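Local structure of tudor domain-containing protein 1 (Mus musculus, 4B9W) at residues Q50-Y55 with W82-V87; A162-V165 with G171-V174. The protein acts in spermatogenesis as a scaffold that binds arginine-methylated Piwi proteins for piRNA-guided repression of transposable elements, here through its third extended Tudor domain. All coordinates share one frame; numbering follows the deposited sequence.

Interactions 1 and 2 sit on opposite sides of the chain's centre, their centres 28 Å apart and their nearest atoms about 12 Å apart, and they hold different elements. Both are largely buried. Interaction 1 lays helix 41-57 against strand 81-90 of the Tudor barrel, beside the cage that receives the peptide's modified side chain; its two segments meet through apolar packing, with no hydrogen bond between them. Interaction 2 joins the strands of a hairpin in the second, mixed sheet, the part that makes this an extended Tudor domain, and combines a backbone hydrogen bond with small apolar side chains. An arginine in each contact finds its charged partner outside the paired segments.

Interaction 1. Residues Q50-Y55 with W82-V87; sequences QSLADY and WYRALV
The helical segment Q50-Y55 passes over the strand segment W82-V87 at 108° between their N-to-C directions, the axes coming within 7.7 Å, and L52 bridges the gap onto Y83 and R84. Here helix 41-57 packs on strand 81-90 of the five-stranded antiparallel Tudor barrel. With L52 CD1 anti to CA (chi2 -167°), this branch runs fully extended and is the one that meets the strand. L52 CD1 lies 3.6 Å from R84 CG and 3.8 Å from Y83 C, so one methyl touches both the backbone and the aliphatic base of the arginine. The two side chains cross at about a right angle, a methyl meeting a methylene. Leucine suits the place because its branched end is nonpolar and long enough to span from helix to strand; it also packs on F121.

R84 divides its work along its length. Its CG offers L52 a nonpolar surface, while a bend at chi3 (-70°) carries the guanidinium onward to a salt bridge from NH2 to D102 and hydrogen bonds from NH1 to the carbonyls of F121 and L124. Y83 leaves the strand pointing away from the helix segment; its ring packs on the modified side chain of the bound peptide, and its hydroxyl is hydrogen-bonded to D79.

These two segments are thus joined by apolar contact, while Y55 OH adds a hydrogen bond to A116 O, and the buried charge of R84 is probably stabilised by D102 and the surrounding carbonyls.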
loop_
_atom_site.group_PDB
_atom_site.type_symbol
_atom_site.label_atom_id
_atom_site.label_comp_id
_atom_site.label_asym_id
_atom_site.label_seq_id
_atom_site.Cartn_x
_atom_site.Cartn_y
_atom_site.Cartn_z
ATOM N N GLN A 50 22.661 -7.017 15.518
ATOM C CA GLN A 50 24.091 -7.224 15.579
ATOM C C GLN A 50 24.435 -8.535 14.871
ATOM O O GLN A 50 25.329 -8.581 14.034
ATOM C CB GLN A 50 24.567 -7.230 17.036
ATOM C CG GLN A 50 26.032 -7.584 17.196
ATOM C CD GLN A 50 26.912 -6.733 16.324
ATOM O OE1 GLN A 50 26.983 -5.529 16.531
ATOM N NE2 GLN A 50 27.575 -7.347 15.325
ATOM N N SER A 51 23.704 -9.595 15.181
ATOM C CA SER A 51 23.966 -10.885 14.555
ATOM C C SER A 51 23.751 -10.841 13.043
ATOM O O SER A 51 24.439 -11.542 12.310
ATOM C CB SER A 51 23.115 -11.988 15.180
ATOM O OG SER A 51 23.565 -12.280 16.491
ATOM N N LEU A 52 22.806 -10.018 12.583
ATOM C CA LEU A 52 22.544 -9.867 11.148
ATOM C C LEU A 52 23.655 -9.095 10.464
ATOM O O LEU A 52 23.933 -9.339 9.292
ATOM C CB LEU A 52 21.207 -9.139 10.874
ATOM C CG LEU A 52 19.881 -9.839 11.193
ATOM C CD1 LEU A 52 18.710 -9.083 10.558
ATOM C CD2 LEU A 52 19.863 -11.294 10.748
ATOM N N ALA A 53 24.248 -8.125 11.167
ATOM C CA ALA A 53 25.383 -7.378 10.611
ATOM C C ALA A 53 26.558 -8.317 10.341
ATOM O O ALA A 53 27.194 -8.246 9.301
ATOM C CB ALA A 53 25.824 -6.261 11.550
ATOM N N ASP A 54 26.855 -9.181 11.293
ATOM C CA ASP A 54 27.977 -10.123 11.156
ATOM C C ASP A 54 27.701 -11.102 10.024
ATOM O O ASP A 54 28.523 -11.285 9.142
ATOM C CB ASP A 54 28.212 -10.862 12.480
ATOM C CG ASP A 54 28.526 -9.918 13.632
ATOM O OD1 ASP A 54 28.856 -8.744 13.391
ATOM O OD2 ASP A 54 28.433 -10.339 14.797
ATOM N N TYR A 55 26.507 -11.687 10.046
ATOM C CA TYR A 55 26.082 -12.669 9.053
ATOM C C TYR A 55 26.088 -12.044 7.660
ATOM O O TYR A 55 26.620 -12.641 6.718
ATOM C CB TYR A 55 24.686 -13.214 9.417
ATOM C CG TYR A 55 23.936 -13.872 8.281
ATOM C CD1 TYR A 55 24.272 -15.158 7.838
ATOM C CD2 TYR A 55 22.884 -13.211 7.648
ATOM C CE1 TYR A 55 23.590 -15.753 6.783
ATOM C CE2 TYR A 55 22.189 -13.798 6.611
ATOM C CZ TYR A 55 22.541 -15.062 6.176
ATOM O OH TYR A 55 21.843 -15.629 5.138
ATOM N N TRP A 82 21.984 -3.903 7.822
ATOM C CA TRP A 82 21.017 -4.910 7.383
ATOM C C TRP A 82 19.907 -5.148 8.403
ATOM O O TRP A 82 20.128 -5.117 9.613
ATOM C CB TRP A 82 21.750 -6.183 7.043
ATOM C CG TRP A 82 22.680 -5.989 5.867
ATOM C CD1 TRP A 82 23.913 -5.322 5.842
ATOM C CD2 TRP A 82 22.469 -6.439 4.484
ATOM N NE1 TRP A 82 24.454 -5.334 4.588
ATOM C CE2 TRP A 82 23.647 -5.987 3.722
ATOM C CE3 TRP A 82 21.453 -7.116 3.823
ATOM C CZ2 TRP A 82 23.789 -6.252 2.370
ATOM C CZ3 TRP A 82 21.611 -7.381 2.455
ATOM C CH2 TRP A 82 22.756 -6.969 1.753
ATOM N N TYR A 83 18.682 -5.349 7.933
ATOM C CA TYR A 83 17.601 -5.695 8.842
ATOM C C TYR A 83 16.718 -6.779 8.240
ATOM O O TYR A 83 16.821 -7.095 7.060
ATOM C CB TYR A 83 16.757 -4.458 9.150
ATOM C CG TYR A 83 17.528 -3.361 9.849
ATOM C CD1 TYR A 83 17.687 -3.379 11.220
ATOM C CD2 TYR A 83 18.110 -2.316 9.122
ATOM C CE1 TYR A 83 18.399 -2.395 11.874
ATOM C CE2 TYR A 83 18.822 -1.309 9.766
ATOM C CZ TYR A 83 18.953 -1.354 11.146
ATOM O OH TYR A 83 19.655 -0.379 11.814
ATOM N N ARG A 84 15.836 -7.320 9.072
ATOM C CA ARG A 84 14.854 -8.299 8.639
ATOM C C ARG A 84 13.804 -7.624 7.773
ATOM O O ARG A 84 13.442 -6.471 8.009
ATOM C CB ARG A 84 14.200 -8.964 9.836
ATOM C CG ARG A 84 15.194 -9.705 10.732
ATOM C CD ARG A 84 14.498 -10.659 11.661
ATOM N NE ARG A 84 13.718 -9.985 12.703
ATOM C CZ ARG A 84 12.991 -10.625 13.611
ATOM N NH1 ARG A 84 12.930 -11.950 13.607
ATOM N NH2 ARG A 84 12.297 -9.941 14.521
ATOM N N ALA A 85 13.341 -8.343 6.759
ATOM C CA ALA A 85 12.388 -7.793 5.821
ATOM C C ALA A 85 11.556 -8.900 5.156
ATOM O O ALA A 85 11.919 -10.077 5.192
ATOM C CB ALA A 85 13.132 -6.982 4.781
ATOM N N LEU A 86 10.404 -8.492 4.601
ATOM C CA LEU A 86 9.575 -9.294 3.730
ATOM C C LEU A 86 9.490 -8.613 2.364
ATOM O O LEU A 86 9.332 -7.380 2.266
ATOM C CB LEU A 86 8.149 -9.449 4.301
ATOM C CG LEU A 86 7.886 -10.369 5.487
ATOM C CD1 LEU A 86 6.484 -10.093 6.057
ATOM C CD2 LEU A 86 8.045 -11.849 5.120
ATOM N N VAL A 87 9.573 -9.419 1.306
ATOM C CA VAL A 87 9.371 -8.925 -0.047
ATOM C C VAL A 87 7.911 -8.456 -0.208
ATOM O O VAL A 87 6.960 -9.232 -0.035
ATOM C CB VAL A 87 9.748 -10.004 -1.083
ATOM C CG1 VAL A 87 9.405 -9.565 -2.502
ATOM C CG2 VAL A 87 11.229 -10.343 -0.962
#

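Interaction 2. Residues A162-V165 with G171-V174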
loop_
_atom_site.group_PDB
_atom_site.type_symbol
_atom_site.label_atom_id
_atom_site.label_comp_id
_atom_site.label_asym_id
_atom_site.label_seq_id
_atom_site.Cartn_x
_atom_site.Cartn_y
_atom_site.Cartn_z
ATOM N N ALA A 162 0.433 2.310 25.965
ATOM C CA ALA A 162 -0.542 1.851 24.975
ATOM C C ALA A 162 -1.446 0.838 25.638
ATOM O O ALA A 162 -0.978 -0.073 26.325
ATOM C CB ALA A 162 0.142 1.239 23.757
ATOM N N ARG A 163 -2.740 1.015 25.439
ATOM C CA ARG A 163 -3.713 0.023 25.811
ATOM C C ARG A 163 -4.264 -0.596 24.524
ATOM O O ARG A 163 -4.774 0.091 23.649
ATOM C CB ARG A 163 -4.825 0.630 26.646
ATOM C CG ARG A 163 -5.700 -0.427 27.270
ATOM C CD ARG A 163 -6.576 0.149 28.367
ATOM N NE ARG A 163 -7.652 0.942 27.821
ATOM C CZ ARG A 163 -8.744 0.446 27.237
ATOM N NH1 ARG A 163 -8.906 -0.870 27.090
ATOM N NH2 ARG A 163 -9.686 1.269 26.772
ATOM N N VAL A 164 -4.107 -1.900 24.409
ATOM C CA VAL A 164 -4.471 -2.638 23.209
ATOM C C VAL A 164 -5.999 -2.859 23.267
ATOM O O VAL A 164 -6.453 -3.739 23.942
ATOM C CB VAL A 164 -3.645 -3.966 23.142
ATOM C CG1 VAL A 164 -3.965 -4.780 21.900
ATOM C CG2 VAL A 164 -2.142 -3.685 23.197
ATOM N N VAL A 165 -6.786 -2.042 22.579
ATOM C CA VAL A 165 -8.262 -2.099 22.688
ATOM C C VAL A 165 -8.857 -3.121 21.717
ATOM O O VAL A 165 -9.814 -3.825 22.056
ATOM C CB VAL A 165 -8.902 -0.698 22.441
ATOM C CG1 VAL A 165 -10.432 -0.749 22.428
ATOM C CG2 VAL A 165 -8.414 0.297 23.488
ATOM N N GLY A 171 -2.904 -5.938 12.522
ATOM C CA GLY A 171 -2.399 -4.963 13.513
ATOM C C GLY A 171 -3.266 -4.755 14.742
ATOM O O GLY A 171 -4.095 -5.594 15.050
ATOM N N VAL A 172 -3.061 -3.639 15.447
ATOM C CA VAL A 172 -3.798 -3.328 16.670
ATOM C C VAL A 172 -4.287 -1.862 16.778
ATOM O O VAL A 172 -3.548 -0.915 16.479
ATOM C CB VAL A 172 -2.968 -3.696 17.939
ATOM C CG1 VAL A 172 -2.464 -5.131 17.872
ATOM C CG2 VAL A 172 -1.801 -2.752 18.150
ATOM N N GLY A 173 -5.543 -1.696 17.208
ATOM C CA GLY A 173 -6.107 -0.392 17.549
ATOM C C GLY A 173 -5.782 -0.090 19.008
ATOM O O GLY A 173 -6.069 -0.898 19.892
ATOM N N VAL A 174 -5.175 1.060 19.267
ATOM C CA VAL A 174 -4.694 1.400 20.610
ATOM C C VAL A 174 -5.203 2.748 21.075
ATOM O O VAL A 174 -5.539 3.623 20.268
ATOM C CB VAL A 174 -3.147 1.456 20.682
ATOM C CG1 VAL A 174 -2.544 0.087 20.402
ATOM C CG2 VAL A 174 -2.609 2.513 19.713
#
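V165 and G173 make the hydrogen bond that ties the strand segments A162-V165 and G171-V174: V165 N donates to G173 O at 3.0 Å. A softer polar contact follows beside it, the CA-H of V174 facing R163 O with V174 CA 3.3 Å away from that oxygen. V164 and V174 form an antiparallel non-hydrogen-bonded pair, their CA atoms 4.8 Å apart. The short segments nevertheless stand at 113°, far from antiparallel, consistent with strong twisting and bending of the hairpin of strands 160-168 and 171-178 at this point. The hairpin belongs to the mixed sheet of the staphylococcal-nuclease-like half that accompanies the Tudor barrel in an extended Tudor domain.

Apolar contacts lie on one face of the sheet. V164 CG1 lies 4.2 Å from V172 CB, and A162 CB is 4.4 Å from V174 CG1, which chi1 (-64°) sets beside the backbone N. Beta-branched valines suit such extended, buried strands, and the small A162 fits against V21.

Charge is kept apart from this face. The guanidinium of R163 has V165 CG2 over one side, 3.5 Å above its plane and displaced from its centre, and its NH1 forms a salt bridge with D16.

One backbone hydrogen bond and the V164-V174 pairing join the strands here, V164, V172 and V174 pack on F13, F32 and F36, and R163's charge is probably balanced by D16.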